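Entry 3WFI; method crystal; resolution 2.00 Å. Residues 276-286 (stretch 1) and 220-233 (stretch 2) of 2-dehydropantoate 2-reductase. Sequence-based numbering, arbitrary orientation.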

# COMPACT_ATOMS: atom_id res chain seq x y z
N TYR B 276 2.29 13.57 8.76
CA TYR B 276 2.58 13.80 10.17
C TYR B 276 2.31 12.58 11.02
O TYR B 276 2.52 12.61 12.24
CB TYR B 276 1.79 15.01 10.67
CG TYR B 276 2.16 16.20 9.84
CD1 TYR B 276 3.28 16.94 10.13
CD2 TYR B 276 1.44 16.51 8.69
CE1 TYR B 276 3.66 18.00 9.33
CE2 TYR B 276 1.81 17.57 7.88
CZ TYR B 276 2.92 18.31 8.20
OH TYR B 276 3.30 19.37 7.41
N ILE B 277 1.90 11.48 10.39
CA ILE B 277 1.70 10.22 11.09
C ILE B 277 2.69 9.20 10.53
O ILE B 277 3.83 9.13 11.00
CB ILE B 277 0.22 9.76 11.02
CG1 ILE B 277 -0.69 10.91 11.46
CG2 ILE B 277 0.00 8.55 11.91
CD1 ILE B 277 -2.16 10.71 11.11
N ASN B 278 2.31 8.44 9.51
CA ASN B 278 3.25 7.47 8.93
C ASN B 278 4.48 8.16 8.33
O ASN B 278 5.57 7.61 8.36
CB ASN B 278 2.54 6.58 7.91
CG ASN B 278 1.44 5.75 8.54
OD1 ASN B 278 1.66 4.59 8.90
ND2 ASN B 278 0.26 6.35 8.73
N GLY B 279 4.28 9.35 7.76
CA GLY B 279 5.37 10.13 7.15
C GLY B 279 6.44 10.51 8.15
O GLY B 279 7.63 10.55 7.82
N ALA B 280 6.02 10.77 9.39
CA ALA B 280 6.95 11.16 10.45
C ALA B 280 7.84 9.98 10.78
O ALA B 280 9.04 10.13 10.98
CB ALA B 280 6.17 11.63 11.68
N ILE B 281 7.25 8.78 10.80
CA ILE B 281 8.01 7.55 11.01
C ILE B 281 8.96 7.28 9.83
O ILE B 281 10.11 6.87 10.04
CB ILE B 281 7.08 6.36 11.28
CG1 ILE B 281 6.27 6.59 12.57
CG2 ILE B 281 7.84 5.04 11.35
CD1 ILE B 281 7.10 6.96 13.78
N SER B 282 8.49 7.53 8.60
CA SER B 282 9.37 7.40 7.42
C SER B 282 10.57 8.33 7.52
O SER B 282 11.69 7.92 7.26
CB SER B 282 8.60 7.69 6.14
OG SER B 282 7.58 6.72 5.93
N ARG B 283 10.33 9.58 7.90
CA ARG B 283 11.42 10.56 8.04
C ARG B 283 12.46 10.17 9.10
O ARG B 283 13.67 10.21 8.83
CB ARG B 283 10.85 11.96 8.30
CG ARG B 283 10.31 12.60 7.03
CD ARG B 283 9.97 14.08 7.23
NE ARG B 283 8.98 14.33 8.27
CZ ARG B 283 7.67 14.11 8.15
NH1 ARG B 283 7.15 13.58 7.04
NH2 ARG B 283 6.87 14.42 9.17
N LYS B 284 12.00 9.77 10.27
CA LYS B 284 12.89 9.27 11.33
C LYS B 284 13.64 8.01 10.88
O LYS B 284 14.84 7.85 11.16
CB LYS B 284 12.09 8.94 12.60
CG LYS B 284 11.58 10.14 13.38
CD LYS B 284 10.61 9.69 14.47
CE LYS B 284 9.93 10.85 15.19
NZ LYS B 284 10.92 11.67 15.92
N GLY B 285 12.94 7.12 10.18
CA GLY B 285 13.58 5.91 9.61
C GLY B 285 14.77 6.22 8.72
O GLY B 285 15.83 5.60 8.83
N LYS B 286 14.60 7.20 7.83
CA LYS B 286 15.68 7.64 6.95
C LYS B 286 16.87 8.18 7.74
O LYS B 286 18.02 7.88 7.44
CB LYS B 286 15.19 8.71 5.98
CG LYS B 286 14.38 8.19 4.80
CD LYS B 286 13.89 9.38 3.98
CE LYS B 286 14.99 9.95 3.11
NZ LYS B 286 14.77 11.38 2.73
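Stretch 2 (220-233) TIVNEFAKVAAVEK

How do the two backbones run past each other? Stretch 2 is helical from Thr220 to Val231, the tail of a helix that begins earlier in the chain, and Glu232 is the first residue to leave helical phi/psi. In stretch 1 a helix starts at Asn278, with Ile277 at the N-cap position, and continues beyond Lys286. The two helices point in broadly the same direction, crossing at 49° with their axes 9.8 Å apart at closest approach. The register is set by two pairs: the CA of Phe225 lies 6.3 Å from the CA of Ile281, and the CA of Val228 lies 6.2 Å from the CA of Gly285. One turn of stretch 2 is thus matched to one turn of stretch 1.

What does Phe225 rest on? Its CA-to-CB bond points sideways, but with chi1 at -85° (m) the ring comes nearer to stretch 1 and meets Ile281. That isoleucine, m at both chi angles, lays its CG1 over the ring face, 3.5 Å from the centroid of the Phe225 ring and 10° off the ring normal, a nearly axial CH-pi contact. The closest atoms of the pair, Ile281 CG1 and Phe225 CE2, are also 3.5 Å apart. On its other branch, Ile281 CG2 lies 4.2 Å from the carbonyl Glu224 O. At the start of the stretch 1 helix, Asn278 packs near the edge of the ring, and Ile221 approaches the same asparagine from one turn earlier in stretch 2.

Where does Val228 fit? It points toward stretch 1 and divides its methyl groups between neighbors. Val228 CG1 reaches Lys284 CD at 3.5 Å and Ile281 CD1 at 4.2 Å, so the aliphatic part of the lysine serves as apolar packing surface. Val228 CG2 instead faces backbone, 4.0 Å from Gly285 N and 4.1 Å from Ile281 O. Gly285 has no side chain, and it is the main chain at this position that the methyl meets.

What fastens the end of the contact? A salt bridge joins Lys284 to Glu232, just past the stretch 2 helix, with Lys284 NZ donating a hydrogen bond to Glu232 OE2 at 2.8 Å. The lysine extends through t rotamers at chi2 and chi3, then turns at chi4 (m) to present its ammonium group. This is the only hydrogen bond across the two stretches; the rest of the 417 Å² buried between them is held mainly by packing.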

# COMPACT_ATOMS: atom_id res chain seq x y z
N THR B 220 2.93 -5.27 11.23
CA THR B 220 4.10 -4.80 10.50
C THR B 220 4.32 -3.31 10.73
O THR B 220 5.45 -2.87 10.97
CB THR B 220 3.97 -5.10 8.99
OG1 THR B 220 3.76 -6.51 8.80
CG2 THR B 220 5.21 -4.70 8.23
N ILE B 221 3.25 -2.53 10.65
CA ILE B 221 3.36 -1.08 10.85
C ILE B 221 3.80 -0.75 12.27
O ILE B 221 4.70 0.08 12.47
CB ILE B 221 2.04 -0.35 10.49
CG1 ILE B 221 1.82 -0.40 8.99
CG2 ILE B 221 2.08 1.11 10.95
CD1 ILE B 221 0.37 -0.17 8.58
N VAL B 222 3.20 -1.40 13.26
CA VAL B 222 3.55 -1.13 14.66
C VAL B 222 5.02 -1.45 14.92
O VAL B 222 5.70 -0.73 15.65
CB VAL B 222 2.63 -1.90 15.63
CG1 VAL B 222 3.15 -1.80 17.05
CG2 VAL B 222 1.21 -1.36 15.56
N ASN B 223 5.53 -2.50 14.29
CA ASN B 223 6.95 -2.83 14.44
C ASN B 223 7.87 -1.77 13.88
O ASN B 223 8.93 -1.52 14.43
CB ASN B 223 7.27 -4.20 13.86
CG ASN B 223 7.12 -5.28 14.89
OD1 ASN B 223 7.98 -5.43 15.76
ND2 ASN B 223 6.05 -6.03 14.81
N GLU B 224 7.45 -1.13 12.79
CA GLU B 224 8.21 -0.01 12.24
C GLU B 224 8.23 1.17 13.22
O GLU B 224 9.29 1.72 13.52
CB GLU B 224 7.66 0.42 10.87
CG GLU B 224 7.81 -0.65 9.80
CD GLU B 224 7.36 -0.21 8.42
OE1 GLU B 224 6.90 0.94 8.26
OE2 GLU B 224 7.43 -1.04 7.49
N PHE B 225 7.06 1.55 13.73
CA PHE B 225 6.96 2.58 14.78
C PHE B 225 7.89 2.25 15.97
O PHE B 225 8.61 3.12 16.48
CB PHE B 225 5.51 2.71 15.29
CG PHE B 225 4.63 3.62 14.47
CD1 PHE B 225 4.22 3.26 13.19
CD2 PHE B 225 4.18 4.84 15.00
CE1 PHE B 225 3.39 4.10 12.45
CE2 PHE B 225 3.35 5.67 14.26
CZ PHE B 225 2.94 5.29 12.99
N ALA B 226 7.86 0.99 16.40
CA ALA B 226 8.62 0.54 17.57
C ALA B 226 10.14 0.56 17.36
O ALA B 226 10.89 0.88 18.28
CB ALA B 226 8.17 -0.84 17.98
N LYS B 227 10.59 0.19 16.16
CA LYS B 227 12.01 0.23 15.82
C LYS B 227 12.55 1.65 15.86
O LYS B 227 13.64 1.90 16.39
CB LYS B 227 12.27 -0.37 14.43
CG LYS B 227 12.49 -1.86 14.42
CD LYS B 227 12.87 -2.39 13.04
CE LYS B 227 12.95 -3.92 13.04
NZ LYS B 227 11.64 -4.62 13.28
N VAL B 228 11.77 2.58 15.33
CA VAL B 228 12.12 3.98 15.34
C VAL B 228 12.06 4.55 16.78
O VAL B 228 12.98 5.28 17.20
CB VAL B 228 11.21 4.74 14.35
CG1 VAL B 228 11.12 6.21 14.65
CG2 VAL B 228 11.70 4.49 12.93
N ALA B 229 11.03 4.18 17.54
CA ALA B 229 10.89 4.60 18.95
C ALA B 229 12.05 4.10 19.82
O ALA B 229 12.54 4.83 20.69
CB ALA B 229 9.56 4.13 19.51
N ALA B 230 12.50 2.87 19.57
CA ALA B 230 13.64 2.31 20.31
C ALA B 230 14.92 3.14 20.14
O ALA B 230 15.69 3.30 21.08
CB ALA B 230 13.88 0.87 19.90
N VAL B 231 15.14 3.68 18.95
CA VAL B 231 16.27 4.59 18.71
C VAL B 231 16.15 5.82 19.61
O VAL B 231 17.14 6.33 20.11
CB VAL B 231 16.35 5.03 17.23
CG1 VAL B 231 17.48 6.04 17.02
CG2 VAL B 231 16.55 3.83 16.31
N GLU B 232 14.93 6.27 19.84
CA GLU B 232 14.68 7.41 20.72
C GLU B 232 14.46 6.99 22.20
O GLU B 232 13.88 7.73 22.98
CB GLU B 232 13.50 8.22 20.18
CG GLU B 232 13.76 8.70 18.76
CD GLU B 232 12.58 9.32 18.07
OE1 GLU B 232 11.43 9.16 18.55
OE2 GLU B 232 12.80 9.96 17.02
N LYS B 233 14.95 5.80 22.56
CA LYS B 233 14.96 5.30 23.94
C LYS B 233 13.57 5.06 24.48
O LYS B 233 13.36 5.13 25.69
CB LYS B 233 15.72 6.26 24.88
CG LYS B 233 17.06 6.75 24.35
CD LYS B 233 18.00 5.59 24.05
CE LYS B 233 19.37 6.08 23.58
NZ LYS B 233 20.06 5.00 22.83